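Local coordinates for similarities with probable monooxygenase (Photorhabdus luminescens, PDB 4HB9), which binds FAD and probably acts as a flavin-dependent monooxygenase of the aromatic-ring-hydroxylase type, possibly in stilbene epoxidation, at residues I45-G51 with A331-R336; G182-I186 with V247-T252; L297-M302 with I320-M326. The contacts are given in a common frame with arbitrary orientation. Residues are numbered along the deposited sequence.

Contact 1. Residues I45-G51 with A331-R336; sequences IHINSFG and ANTALR. With FAD (flavin-adenine dinucleotide), chain B; EDO (1,2-ethanediol), chain G; EDO (1,2-ethanediol), chain D.
Arg336 lays its guanidinium flat on the ring of Phe50, planes 11° apart, with CZ 3.8 Å from the ring centroid: a cation-pi stack at the outer end of the contact. Arg336 is all-trans through its chi angles and Phe50 takes chi1 m, so the two side chains meet face to face; Tyr369 is a second cation-pi partner of Arg336. Residues 45-47 form an extended strand whose direction crosses that of helix 331-336 at -50°, with axes 9.1 Å apart. Asn332 (chi1 m) reaches across and reads the strand backbone on both sides of Ile47: its ND2 donates to His46 O at 2.9 Å, and its OD1 accepts from Asn48 N at 2.8 Å. Here the start of a helix meets the pyrimidine edge of a flavin, as in the class A flavoprotein monooxygenases: Ala331 N donates to FAD N1 (3.0 Å) and Asn332 N to FAD O2 (3.0 Å), while His46 N supplies FAD O4 (2.8 Å) from the strand. Asn48, chi1 p, N-caps helix 49-58, its OD1 accepting from Gly51 N at 3.2 Å and weakly from Phe50 N at 3.0 Å. Gly51 CA sits 3.3 Å from Asn332 OD1, where a CB would clash. Apolar contacts flank the amide: Ile45 CG2 to Ala331 CB at 3.7 Å, and Ile47 CD1 to Leu335 CD1 at 3.9 Å.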
loop_
_atom_site.group_PDB
_atom_site.type_symbol
_atom_site.label_atom_id
_atom_site.label_comp_id
_atom_site.label_asym_id
_atom_site.label_seq_id
_atom_site.Cartn_x
_atom_site.Cartn_y
_atom_site.Cartn_z
ATOM N N ILE A 45 -7.061 4.063 1.765
ATOM C CA ILE A 45 -5.746 4.544 1.353
ATOM C C ILE A 45 -5.807 6.067 1.368
ATOM O O ILE A 45 -6.789 6.656 0.944
ATOM C CB ILE A 45 -5.398 3.983 -0.025
ATOM C CG1 ILE A 45 -5.010 2.514 0.145
ATOM C CG2 ILE A 45 -4.217 4.734 -0.688
ATOM C CD1 ILE A 45 -5.186 1.729 -1.099
ATOM N N HIS A 46 -4.769 6.696 1.898
ATOM C CA HIS A 46 -4.634 8.137 1.862
ATOM C C HIS A 46 -3.668 8.488 0.759
ATOM O O HIS A 46 -2.550 8.018 0.772
ATOM C CB HIS A 46 -4.098 8.633 3.187
ATOM C CG HIS A 46 -5.052 8.427 4.313
ATOM N ND1 HIS A 46 -4.734 8.708 5.622
ATOM C CD2 HIS A 46 -6.333 7.991 4.317
ATOM C CE1 HIS A 46 -5.779 8.438 6.389
ATOM N NE2 HIS A 46 -6.764 8.002 5.622
ATOM N N ILE A 47 -4.128 9.282 -0.193
ATOM C CA ILE A 47 -3.328 9.681 -1.336
ATOM C C ILE A 47 -2.654 11.032 -1.080
ATOM O O ILE A 47 -3.303 12.021 -0.681
ATOM C CB ILE A 47 -4.200 9.703 -2.607
ATOM C CG1 ILE A 47 -4.723 8.295 -2.918
ATOM C CG2 ILE A 47 -3.457 10.323 -3.793
ATOM C CD1 ILE A 47 -3.670 7.266 -3.263
ATOM N N ASN A 48 -1.337 11.074 -1.263
ATOM C CA ASN A 48 -0.606 12.319 -1.063
ATOM C C ASN A 48 -0.289 12.977 -2.402
ATOM O O ASN A 48 -0.810 12.553 -3.430
ATOM C CB ASN A 48 0.633 12.064 -0.214
ATOM C CG ASN A 48 1.693 11.247 -0.941
ATOM O OD1 ASN A 48 1.701 11.121 -2.152
ATOM N ND2 ASN A 48 2.577 10.675 -0.184
ATOM N N SER A 49 0.541 14.021 -2.405
ATOM C CA SER A 49 0.762 14.785 -3.624
ATOM C C SER A 49 1.417 13.970 -4.741
ATOM O O SER A 49 1.134 14.199 -5.925
ATOM C CB SER A 49 1.553 16.067 -3.345
ATOM O OG SER A 49 2.876 15.761 -2.985
ATOM N N PHE A 50 2.234 12.988 -4.379
ATOM C CA PHE A 50 2.893 12.143 -5.369
ATOM C C PHE A 50 1.903 11.190 -6.014
ATOM O O PHE A 50 1.867 11.070 -7.233
ATOM C CB PHE A 50 4.072 11.364 -4.755
ATOM C CG PHE A 50 5.179 12.242 -4.237
ATOM C CD1 PHE A 50 6.102 12.812 -5.109
ATOM C CD2 PHE A 50 5.313 12.486 -2.873
ATOM C CE1 PHE A 50 7.128 13.624 -4.637
ATOM C CE2 PHE A 50 6.338 13.304 -2.394
ATOM C CZ PHE A 50 7.243 13.866 -3.279
ATOM N N GLY A 51 1.065 10.555 -5.188
ATOM C CA GLY A 51 0.007 9.704 -5.660
ATOM C C GLY A 51 -1.015 10.432 -6.509
ATOM O O GLY A 51 -1.443 9.910 -7.549
ATOM N N ALA A 331 1.137 2.729 -1.358
ATOM C CA ALA A 331 0.308 3.030 -2.532
ATOM C C ALA A 331 0.857 4.252 -3.246
ATOM O O ALA A 331 1.025 4.242 -4.480
ATOM C CB ALA A 331 -1.156 3.256 -2.145
ATOM N N ASN A 332 1.153 5.304 -2.484
ATOM C CA ASN A 332 1.672 6.507 -3.106
ATOM C C ASN A 332 3.003 6.276 -3.809
ATOM O O ASN A 332 3.237 6.826 -4.897
ATOM C CB ASN A 332 1.819 7.629 -2.105
ATOM C CG ASN A 332 0.485 8.150 -1.668
ATOM O OD1 ASN A 332 -0.226 8.755 -2.461
ATOM N ND2 ASN A 332 0.148 7.951 -0.394
ATOM N N THR A 333 3.865 5.477 -3.194
ATOM C CA THR A 333 5.179 5.178 -3.804
ATOM C C THR A 333 5.036 4.298 -5.045
ATOM O O THR A 333 5.721 4.534 -6.052
ATOM C CB THR A 333 6.148 4.578 -2.777
ATOM O OG1 THR A 333 6.194 5.441 -1.646
ATOM C CG2 THR A 333 7.531 4.525 -3.343
ATOM N N ALA A 334 4.124 3.318 -5.003
ATOM C CA ALA A 334 3.810 2.523 -6.185
ATOM C C ALA A 334 3.303 3.390 -7.363
ATOM O O ALA A 334 3.712 3.204 -8.528
ATOM C CB ALA A 334 2.798 1.446 -5.860
ATOM N N LEU A 335 2.436 4.342 -7.051
ATOM C CA LEU A 335 1.938 5.298 -8.039
ATOM C C LEU A 335 3.052 6.193 -8.583
ATOM O O LEU A 335 3.156 6.402 -9.788
ATOM C CB LEU A 335 0.828 6.161 -7.425
ATOM C CG LEU A 335 -0.444 5.391 -7.130
ATOM C CD1 LEU A 335 -1.391 6.235 -6.265
ATOM C CD2 LEU A 335 -1.106 4.917 -8.416
ATOM N N ARG A 336 3.870 6.721 -7.678
ATOM C CA ARG A 336 5.023 7.511 -8.053
ATOM C C ARG A 336 5.941 6.759 -9.033
ATOM O O ARG A 336 6.401 7.346 -10.015
ATOM C CB ARG A 336 5.810 7.872 -6.802
ATOM C CG ARG A 336 6.864 8.925 -6.994
ATOM C CD ARG A 336 7.438 9.294 -5.641
ATOM N NE ARG A 336 8.504 10.277 -5.758
ATOM C CZ ARG A 336 9.164 10.791 -4.717
ATOM N NH1 ARG A 336 8.873 10.426 -3.477
ATOM N NH2 ARG A 336 10.106 11.688 -4.921
HETATM P PA FAD B . -0.338 -4.518 -4.727
HETATM O O1A FAD B . -1.273 -3.342 -4.825
HETATM O O2A FAD B . -0.254 -5.457 -3.573
HETATM O O5B FAD B . -0.500 -5.382 -6.064
HETATM C C5B FAD B . 0.228 -6.576 -6.287
HETATM C C4B FAD B . -0.584 -7.347 -7.309
HETATM O O4B FAD B . 0.221 -8.427 -7.816
HETATM C C3B FAD B . -1.879 -7.955 -6.735
HETATM O O3B FAD B . -2.994 -7.729 -7.599
HETATM C C2B FAD B . -1.524 -9.424 -6.635
HETATM O O2B FAD B . -2.616 -10.321 -6.726
HETATM C C1B FAD B . -0.584 -9.585 -7.839
HETATM N N9A FAD B . 0.327 -10.731 -7.795
HETATM C C8A FAD B . 1.103 -11.135 -6.754
HETATM N N7A FAD B . 1.879 -12.200 -7.109
HETATM C C5A FAD B . 1.575 -12.474 -8.396
HETATM C C6A FAD B . 2.029 -13.491 -9.364
HETATM N N6A FAD B . 2.940 -14.394 -8.935
HETATM N N1A FAD B . 1.489 -13.486 -10.600
HETATM C C2A FAD B . 0.589 -12.548 -10.973
HETATM N N3A FAD B . 0.126 -11.587 -10.150
HETATM C C4A FAD B . 0.586 -11.506 -8.858
HETATM N N1 FAD B . -0.459 3.096 1.157
HETATM C C2 FAD B . -0.550 4.444 1.099
HETATM O O2 FAD B . 0.184 5.125 0.302
HETATM N N3 FAD B . -1.433 5.095 1.880
HETATM C C4 FAD B . -2.224 4.511 2.784
HETATM O O4 FAD B . -3.015 5.201 3.481
HETATM C C4X FAD B . -2.151 3.055 2.937
HETATM N N5 FAD B . -2.931 2.372 3.823
HETATM C C5X FAD B . -2.813 1.029 3.926
HETATM C C6 FAD B . -3.583 0.321 4.841
HETATM C C7 FAD B . -3.485 -1.067 4.959
HETATM C C7M FAD B . -4.326 -1.839 5.958
HETATM C C8 FAD B . -2.537 -1.802 4.104
HETATM C C8M FAD B . -2.416 -3.308 4.198
HETATM C C9 FAD B . -1.763 -1.100 3.185
HETATM C C9A FAD B . -1.856 0.285 3.052
HETATM N N10 FAD B . -1.064 0.992 2.119
HETATM C C10 FAD B . -1.182 2.375 2.042
HETATM C "C1'" FAD B . -0.064 0.323 1.262
HETATM C "C2'" FAD B . -0.595 -0.015 -0.130
HETATM O "O2'" FAD B . -1.837 -0.693 -0.052
HETATM C "C3'" FAD B . 0.423 -0.902 -0.844
HETATM O "O3'" FAD B . 1.729 -0.380 -0.608
HETATM C "C4'" FAD B . 0.159 -0.917 -2.343
HETATM O "O4'" FAD B . -0.913 -1.810 -2.583
HETATM C "C5'" FAD B . 1.363 -1.376 -3.139
HETATM O "O5'" FAD B . 0.995 -1.349 -4.502
HETATM P P FAD B . 1.594 -2.497 -5.458
HETATM O O1P FAD B . 0.937 -2.244 -6.794
HETATM O O2P FAD B . 3.094 -2.505 -5.327
HETATM O O3P FAD B . 1.147 -3.925 -4.879
HETATM C C1 EDO G . 5.214 8.835 -0.657
HETATM O O1 EDO G . 5.479 10.135 -0.131
HETATM C C2 EDO G . 5.380 8.885 -2.166
HETATM O O2 EDO G . 6.734 8.671 -2.524
HETATM C C1 EDO D . 1.931 16.254 0.364
HETATM O O1 EDO D . 0.769 15.408 0.333
HETATM C C2 EDO D . 3.195 15.477 0.734
HETATM O O2 EDO D . 3.432 14.393 -0.178
#

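Contact 2. Residues G182-I186 with V247-T252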
loop_
_atom_site.group_PDB
_atom_site.type_symbol
_atom_site.label_atom_id
_atom_site.label_comp_id
_atom_site.label_asym_id
_atom_site.label_seq_id
_atom_site.Cartn_x
_atom_site.Cartn_y
_atom_site.Cartn_z
ATOM N N GLY A 182 11.789 -5.406 14.714
ATOM C CA GLY A 182 11.628 -5.517 16.147
ATOM C C GLY A 182 10.396 -4.787 16.637
ATOM O O GLY A 182 10.193 -4.668 17.866
ATOM N N VAL A 183 9.591 -4.280 15.701
ATOM C CA VAL A 183 8.340 -3.573 16.020
ATOM C C VAL A 183 7.194 -4.315 15.322
ATOM O O VAL A 183 7.340 -4.776 14.171
ATOM C CB VAL A 183 8.408 -2.093 15.601
ATOM C CG1 VAL A 183 7.079 -1.385 15.781
ATOM C CG2 VAL A 183 9.503 -1.374 16.397
ATOM N N SER A 184 6.074 -4.439 16.036
ATOM C CA SER A 184 4.858 -5.057 15.507
ATOM C C SER A 184 3.669 -4.148 15.746
ATOM O O SER A 184 3.754 -3.188 16.513
ATOM C CB SER A 184 4.622 -6.387 16.178
ATOM O OG SER A 184 5.690 -7.259 15.899
HETATM N N MSE A 185 2.570 -4.398 15.051
HETATM C CA MSE A 185 1.393 -3.542 15.215
HETATM C C MSE A 185 0.133 -4.363 15.143
HETATM O O MSE A 185 0.122 -5.482 14.602
HETATM C CB MSE A 185 1.383 -2.419 14.177
HETATM C CG MSE A 185 1.245 -2.852 12.737
HETATM SE SE MSE A 185 1.290 -1.278 11.504
HETATM C CE MSE A 185 2.551 -0.078 12.320
ATOM N N ILE A 186 -0.919 -3.808 15.724
ATOM C CA ILE A 186 -2.265 -4.374 15.660
ATOM C C ILE A 186 -3.154 -3.232 15.178
ATOM O O ILE A 186 -3.144 -2.142 15.768
ATOM C CB ILE A 186 -2.715 -4.913 17.032
ATOM C CG1 ILE A 186 -1.771 -6.004 17.528
ATOM C CG2 ILE A 186 -4.136 -5.452 16.977
ATOM C CD1 ILE A 186 -2.073 -6.495 18.928
ATOM N N VAL A 247 -4.167 2.033 15.426
ATOM C CA VAL A 247 -2.992 1.189 15.233
ATOM C C VAL A 247 -2.200 1.148 16.521
ATOM O O VAL A 247 -1.711 2.176 16.969
ATOM C CB VAL A 247 -2.090 1.695 14.098
ATOM C CG1 VAL A 247 -0.983 0.697 13.861
ATOM C CG2 VAL A 247 -2.890 1.913 12.814
ATOM N N TYR A 248 -2.147 -0.017 17.148
ATOM C CA TYR A 248 -1.360 -0.178 18.370
ATOM C C TYR A 248 -0.005 -0.668 17.947
ATOM O O TYR A 248 0.085 -1.652 17.216
ATOM C CB TYR A 248 -1.998 -1.167 19.360
ATOM C CG TYR A 248 -1.108 -1.486 20.542
ATOM C CD1 TYR A 248 -0.911 -0.568 21.581
ATOM C CD2 TYR A 248 -0.426 -2.663 20.596
ATOM C CE1 TYR A 248 -0.057 -0.851 22.632
ATOM C CE2 TYR A 248 0.414 -2.973 21.647
ATOM C CZ TYR A 248 0.607 -2.075 22.657
ATOM O OH TYR A 248 1.464 -2.420 23.682
ATOM N N VAL A 249 1.033 0.029 18.408
ATOM C CA VAL A 249 2.433 -0.247 17.998
ATOM C C VAL A 249 3.285 -0.535 19.226
ATOM O O VAL A 249 3.232 0.211 20.190
ATOM C CB VAL A 249 3.019 0.934 17.208
ATOM C CG1 VAL A 249 4.376 0.599 16.635
ATOM C CG2 VAL A 249 2.091 1.343 16.089
ATOM N N ALA A 250 4.029 -1.635 19.193
ATOM C CA ALA A 250 4.863 -2.042 20.320
ATOM C C ALA A 250 6.016 -2.886 19.855
ATOM O O ALA A 250 6.088 -3.245 18.702
ATOM C CB ALA A 250 4.039 -2.844 21.324
ATOM N N ALA A 251 6.914 -3.225 20.771
ATOM C CA ALA A 251 8.045 -4.100 20.422
ATOM C C ALA A 251 7.508 -5.494 20.176
ATOM O O ALA A 251 6.608 -5.965 20.898
ATOM C CB ALA A 251 9.083 -4.109 21.538
ATOM N N THR A 252 8.038 -6.142 19.148
ATOM C CA THR A 252 7.664 -7.497 18.824
ATOM C C THR A 252 7.862 -8.446 20.000
ATOM O O THR A 252 6.981 -9.260 20.305
ATOM C CB THR A 252 8.475 -7.997 17.619
ATOM O OG1 THR A 252 8.341 -7.061 16.533
ATOM C CG2 THR A 252 8.008 -9.419 17.202
HETATM O O HOH W 1 9.969 -7.483 14.329
#
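Two antiparallel strands pair here in regular register, and the hydrogen-bonded pairs are Ser184 with Ala250 and Ile186 with Tyr248. Each is closed by two bonds: Ser184 N to Ala250 O (2.9 Å) and Ala250 N to Ser184 O (3.1 Å), then Ile186 N to Tyr248 O (2.8 Å) and Tyr248 N to Ile186 O (2.7 Å). Past the strand end, Thr252 N still finds Gly182 O at 2.9 Å. The hydroxyls Ser184 OG and Thr252 OG1 share a bond at 2.7 Å; Ser184 OG is also bonded to His298 ND1, while a water joins Thr252 OG1 to Gly182 N, at 2.8 Å from each. Tyr248 OH goes to Asp218. Met185, a selenomethionine, packs its SE 3.8 Å from Val247 CG1. The backbone groups of Val183 and Met185 turn outward to Leu299 and Leu297 of strand 295-301, those of Val247 and Val249 to Phe221 and Trp219, placing both strands inside the mixed sheet. Helix 264-274 packs on Ile186 and Tyr248, and helix 355-386 on Val183 and Val249.

Contact 3. Residues L297-M302 with I320-M326; sequences LHLRSM and IHNMTPM. With FAD (flavin-adenine dinucleotide), chain B.
Ile320 and His321 finish the short helix 318-321, which opens with the FAD-binding Asp318, consistent with the GD motif of this flavoprotein family. Ile320 turns its CA-to-CB bond away from strand 297-301; Met302, with chi1 p, directs its side chain toward this helix end and Met323. His321 also points away, with NE2 bonded to Asp337. At Asn322 the backbone leaves helical angles (-143/111), and its ND2 returns to Asp318. The chain then runs back along the strand in the opposite sense, Met323 facing Ser301 (CA-CA 5.7 Å), Thr324 facing Arg300 (5.6 Å) and Met326 nearest Leu297 (7.9 Å). Met323, like Met302 and Met326 a selenomethionine, has phi/psi -77/-20 and sets CB 4.3 Å from Arg300 CB. Thr324 is extended (-114/121) with chi1 near -35°, so that its OG1 accepts from Arg300 N at 2.7 Å, a side-chain bond to the edge of an outermost strand; its CG2 lies 3.6 Å from His298 O. Pro325 O sits 3.8 Å from Leu297 CD1 and 3.7 Å from FAD C8M. Met326 brings its O to 3.1 Å from FAD C9A and its SE to 4.4 Å from Leu299 CD2; Pro325 and Met326 are poorly ordered. Along its other edge strand 295-301 pairs with strand 179-191, and helix 355-386 packs against Leu299, Ser301, His321 and Met326.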
loop_
_atom_site.group_PDB
_atom_site.type_symbol
_atom_site.label_atom_id
_atom_site.label_comp_id
_atom_site.label_asym_id
_atom_site.label_seq_id
_atom_site.Cartn_x
_atom_site.Cartn_y
_atom_site.Cartn_z
ATOM N N LEU A 297 0.485 -7.450 12.585
ATOM C CA LEU A 297 1.547 -7.391 11.576
ATOM C C LEU A 297 2.902 -7.220 12.234
ATOM O O LEU A 297 3.064 -6.369 13.112
ATOM C CB LEU A 297 1.361 -6.186 10.651
ATOM C CG LEU A 297 0.171 -6.084 9.709
ATOM C CD1 LEU A 297 0.297 -4.770 8.951
ATOM C CD2 LEU A 297 0.150 -7.269 8.742
ATOM N N HIS A 298 3.873 -8.005 11.794
ATOM C CA HIS A 298 5.267 -7.824 12.214
ATOM C C HIS A 298 5.959 -6.959 11.168
ATOM O O HIS A 298 5.860 -7.233 9.977
ATOM C CB HIS A 298 5.981 -9.180 12.356
ATOM C CG HIS A 298 5.423 -10.035 13.443
ATOM N ND1 HIS A 298 5.305 -9.598 14.742
ATOM C CD2 HIS A 298 4.942 -11.303 13.422
ATOM C CE1 HIS A 298 4.775 -10.559 15.476
ATOM N NE2 HIS A 298 4.554 -11.606 14.699
ATOM N N LEU A 299 6.616 -5.879 11.590
ATOM C CA LEU A 299 7.199 -4.968 10.627
ATOM C C LEU A 299 8.539 -5.498 10.178
ATOM O O LEU A 299 9.373 -5.891 11.003
ATOM C CB LEU A 299 7.367 -3.558 11.175
ATOM C CG LEU A 299 6.081 -2.892 11.667
ATOM C CD1 LEU A 299 6.394 -1.442 12.000
ATOM C CD2 LEU A 299 4.957 -2.970 10.641
ATOM N N ARG A 300 8.708 -5.520 8.864
ATOM C CA ARG A 300 9.949 -5.919 8.231
ATOM C C ARG A 300 10.425 -4.770 7.358
ATOM O O ARG A 300 9.628 -3.911 6.955
ATOM C CB ARG A 300 9.749 -7.222 7.460
ATOM C CG ARG A 300 9.444 -8.370 8.410
ATOM C CD ARG A 300 9.195 -9.695 7.722
ATOM N NE ARG A 300 8.737 -10.719 8.674
ATOM C CZ ARG A 300 7.464 -10.993 8.984
ATOM N NH1 ARG A 300 6.451 -10.332 8.425
ATOM N NH2 ARG A 300 7.199 -11.953 9.869
ATOM N N SER A 301 11.732 -4.692 7.141
ATOM C CA SER A 301 12.283 -3.618 6.316
ATOM C C SER A 301 13.401 -4.210 5.471
ATOM O O SER A 301 13.592 -5.417 5.471
ATOM C CB SER A 301 12.784 -2.475 7.199
ATOM O OG SER A 301 13.161 -1.334 6.458
HETATM N N MSE A 302 14.148 -3.368 4.773
HETATM C CA MSE A 302 15.231 -3.881 3.934
HETATM C C MSE A 302 16.395 -2.956 4.010
HETATM O O MSE A 302 16.255 -1.775 4.337
HETATM C CB MSE A 302 14.789 -4.089 2.490
HETATM C CG MSE A 302 14.465 -2.776 1.797
HETATM SE SE MSE A 302 13.953 -3.194 -0.051
HETATM C CE MSE A 302 12.045 -2.917 0.308
ATOM N N ILE A 320 9.712 -3.818 -4.747
ATOM C CA ILE A 320 11.036 -3.280 -4.508
ATOM C C ILE A 320 11.101 -2.271 -3.340
ATOM O O ILE A 320 12.201 -1.969 -2.876
ATOM C CB ILE A 320 11.607 -2.711 -5.844
ATOM C CG1 ILE A 320 13.092 -2.374 -5.722
ATOM C CG2 ILE A 320 10.824 -1.505 -6.310
ATOM C CD1 ILE A 320 13.982 -3.562 -5.433
ATOM N N HIS A 321 9.946 -1.813 -2.837
ATOM C CA HIS A 321 9.838 -0.775 -1.787
ATOM C C HIS A 321 9.469 -1.205 -0.386
ATOM O O HIS A 321 9.818 -0.515 0.572
ATOM C CB HIS A 321 8.684 0.186 -2.111
ATOM C CG HIS A 321 8.986 1.111 -3.210
ATOM N ND1 HIS A 321 10.101 1.909 -3.197
ATOM C CD2 HIS A 321 8.356 1.348 -4.378
ATOM C CE1 HIS A 321 10.132 2.620 -4.309
ATOM N NE2 HIS A 321 9.097 2.278 -5.047
ATOM N N ASN A 322 8.659 -2.244 -0.262
ATOM C CA ASN A 322 8.025 -2.543 1.031
ATOM C C ASN A 322 7.938 -4.011 1.246
ATOM O O ASN A 322 7.163 -4.678 0.575
ATOM C CB ASN A 322 6.594 -1.987 1.098
ATOM C CG ASN A 322 6.518 -0.622 1.739
ATOM O OD1 ASN A 322 7.140 -0.377 2.766
ATOM N ND2 ASN A 322 5.743 0.279 1.136
HETATM N N MSE A 323 8.721 -4.505 2.197
HETATM C CA MSE A 323 8.700 -5.919 2.584
HETATM C C MSE A 323 7.498 -6.244 3.447
HETATM O O MSE A 323 7.132 -7.416 3.569
HETATM C CB MSE A 323 10.006 -6.292 3.306
HETATM C CG MSE A 323 11.204 -6.248 2.356
HETATM SE SE MSE A 323 11.038 -7.451 0.782
HETATM C CE MSE A 323 9.977 -8.927 1.546
ATOM N N THR A 324 6.891 -5.219 4.057
ATOM C CA THR A 324 5.612 -5.358 4.772
ATOM C C THR A 324 4.512 -4.555 4.044
ATOM O O THR A 324 4.647 -3.337 3.862
ATOM C CB THR A 324 5.688 -4.851 6.248
ATOM O OG1 THR A 324 6.965 -5.136 6.822
ATOM C CG2 THR A 324 4.594 -5.502 7.114
ATOM N N PRO A 325 3.427 -5.228 3.612
ATOM C CA PRO A 325 2.252 -4.444 3.195
ATOM C C PRO A 325 1.589 -3.837 4.438
ATOM O O PRO A 325 0.958 -4.561 5.210
ATOM C CB PRO A 325 1.350 -5.480 2.511
ATOM C CG PRO A 325 1.770 -6.803 3.071
ATOM C CD PRO A 325 3.215 -6.685 3.475
HETATM N N MSE A 326 1.750 -2.525 4.630
HETATM C CA MSE A 326 1.518 -1.896 5.938
HETATM C C MSE A 326 0.955 -0.498 5.896
HETATM O O MSE A 326 0.681 0.042 4.823
HETATM C CB MSE A 326 2.893 -1.842 6.614
HETATM C CG MSE A 326 3.857 -0.870 5.923
HETATM SE SE MSE A 326 5.489 -0.633 7.004
HETATM C CE MSE A 326 6.224 0.919 6.039
HETATM P PA FAD B . -0.338 -4.518 -4.727
HETATM O O1A FAD B . -1.273 -3.342 -4.825
HETATM O O2A FAD B . -0.254 -5.457 -3.573
HETATM O O5B FAD B . -0.500 -5.382 -6.064
HETATM C C5B FAD B . 0.228 -6.576 -6.287
HETATM C C4B FAD B . -0.584 -7.347 -7.309
HETATM O O4B FAD B . 0.221 -8.427 -7.816
HETATM C C3B FAD B . -1.879 -7.955 -6.735
HETATM O O3B FAD B . -2.994 -7.729 -7.599
HETATM C C2B FAD B . -1.524 -9.424 -6.635
HETATM O O2B FAD B . -2.616 -10.321 -6.726
HETATM C C1B FAD B . -0.584 -9.585 -7.839
HETATM N N9A FAD B . 0.327 -10.731 -7.795
HETATM C C8A FAD B . 1.103 -11.135 -6.754
HETATM N N7A FAD B . 1.879 -12.200 -7.109
HETATM C C5A FAD B . 1.575 -12.474 -8.396
HETATM C C6A FAD B . 2.029 -13.491 -9.364
HETATM N N6A FAD B . 2.940 -14.394 -8.935
HETATM N N1A FAD B . 1.489 -13.486 -10.600
HETATM C C2A FAD B . 0.589 -12.548 -10.973
HETATM N N3A FAD B . 0.126 -11.587 -10.150
HETATM C C4A FAD B . 0.586 -11.506 -8.858
HETATM N N1 FAD B . -0.459 3.096 1.157
HETATM C C2 FAD B . -0.550 4.444 1.099
HETATM O O2 FAD B . 0.184 5.125 0.302
HETATM N N3 FAD B . -1.433 5.095 1.880
HETATM C C4 FAD B . -2.224 4.511 2.784
HETATM O O4 FAD B . -3.015 5.201 3.481
HETATM C C4X FAD B . -2.151 3.055 2.937
HETATM N N5 FAD B . -2.931 2.372 3.823
HETATM C C5X FAD B . -2.813 1.029 3.926
HETATM C C6 FAD B . -3.583 0.321 4.841
HETATM C C7 FAD B . -3.485 -1.067 4.959
HETATM C C7M FAD B . -4.326 -1.839 5.958
HETATM C C8 FAD B . -2.537 -1.802 4.104
HETATM C C8M FAD B . -2.416 -3.308 4.198
HETATM C C9 FAD B . -1.763 -1.100 3.185
HETATM C C9A FAD B . -1.856 0.285 3.052
HETATM N N10 FAD B . -1.064 0.992 2.119
HETATM C C10 FAD B . -1.182 2.375 2.042
HETATM C "C1'" FAD B . -0.064 0.323 1.262
HETATM C "C2'" FAD B . -0.595 -0.015 -0.130
HETATM O "O2'" FAD B . -1.837 -0.693 -0.052
HETATM C "C3'" FAD B . 0.423 -0.902 -0.844
HETATM O "O3'" FAD B . 1.729 -0.380 -0.608
HETATM C "C4'" FAD B . 0.159 -0.917 -2.343
HETATM O "O4'" FAD B . -0.913 -1.810 -2.583
HETATM C "C5'" FAD B . 1.363 -1.376 -3.139
HETATM O "O5'" FAD B . 0.995 -1.349 -4.502
HETATM P P FAD B . 1.594 -2.497 -5.458
HETATM O O1P FAD B . 0.937 -2.244 -6.794
HETATM O O2P FAD B . 3.094 -2.505 -5.327
HETATM O O3P FAD B . 1.147 -3.925 -4.879
#

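How the contacts relate
Contacts 1 and 3 both reach FAD, contact 1 along the pyrimidine edge and contact 3 over the dimethylbenzene side of the isoalloxazine. Their centres lie 16 Å apart, and they touch where Thr333 CG2 packs 3.2 Å from His321 NE2, helix 318-321 being followed in the chain by helix 330-349. Contact 2 lies farther out, with the side chain of Met185 about 8 Å from FAD, but it joins contact 3 through the shared sheet: Met185 N lies 2.8 Å from Leu297 O, and Ser184 OG 2.6 Å from His298 ND1. Contacts 1 and 2 do not meet, their nearest atoms being about 10 Å apart; segment 297-302 is one element lying between the strands of contact 2 and the loop 322-326 at the flavin.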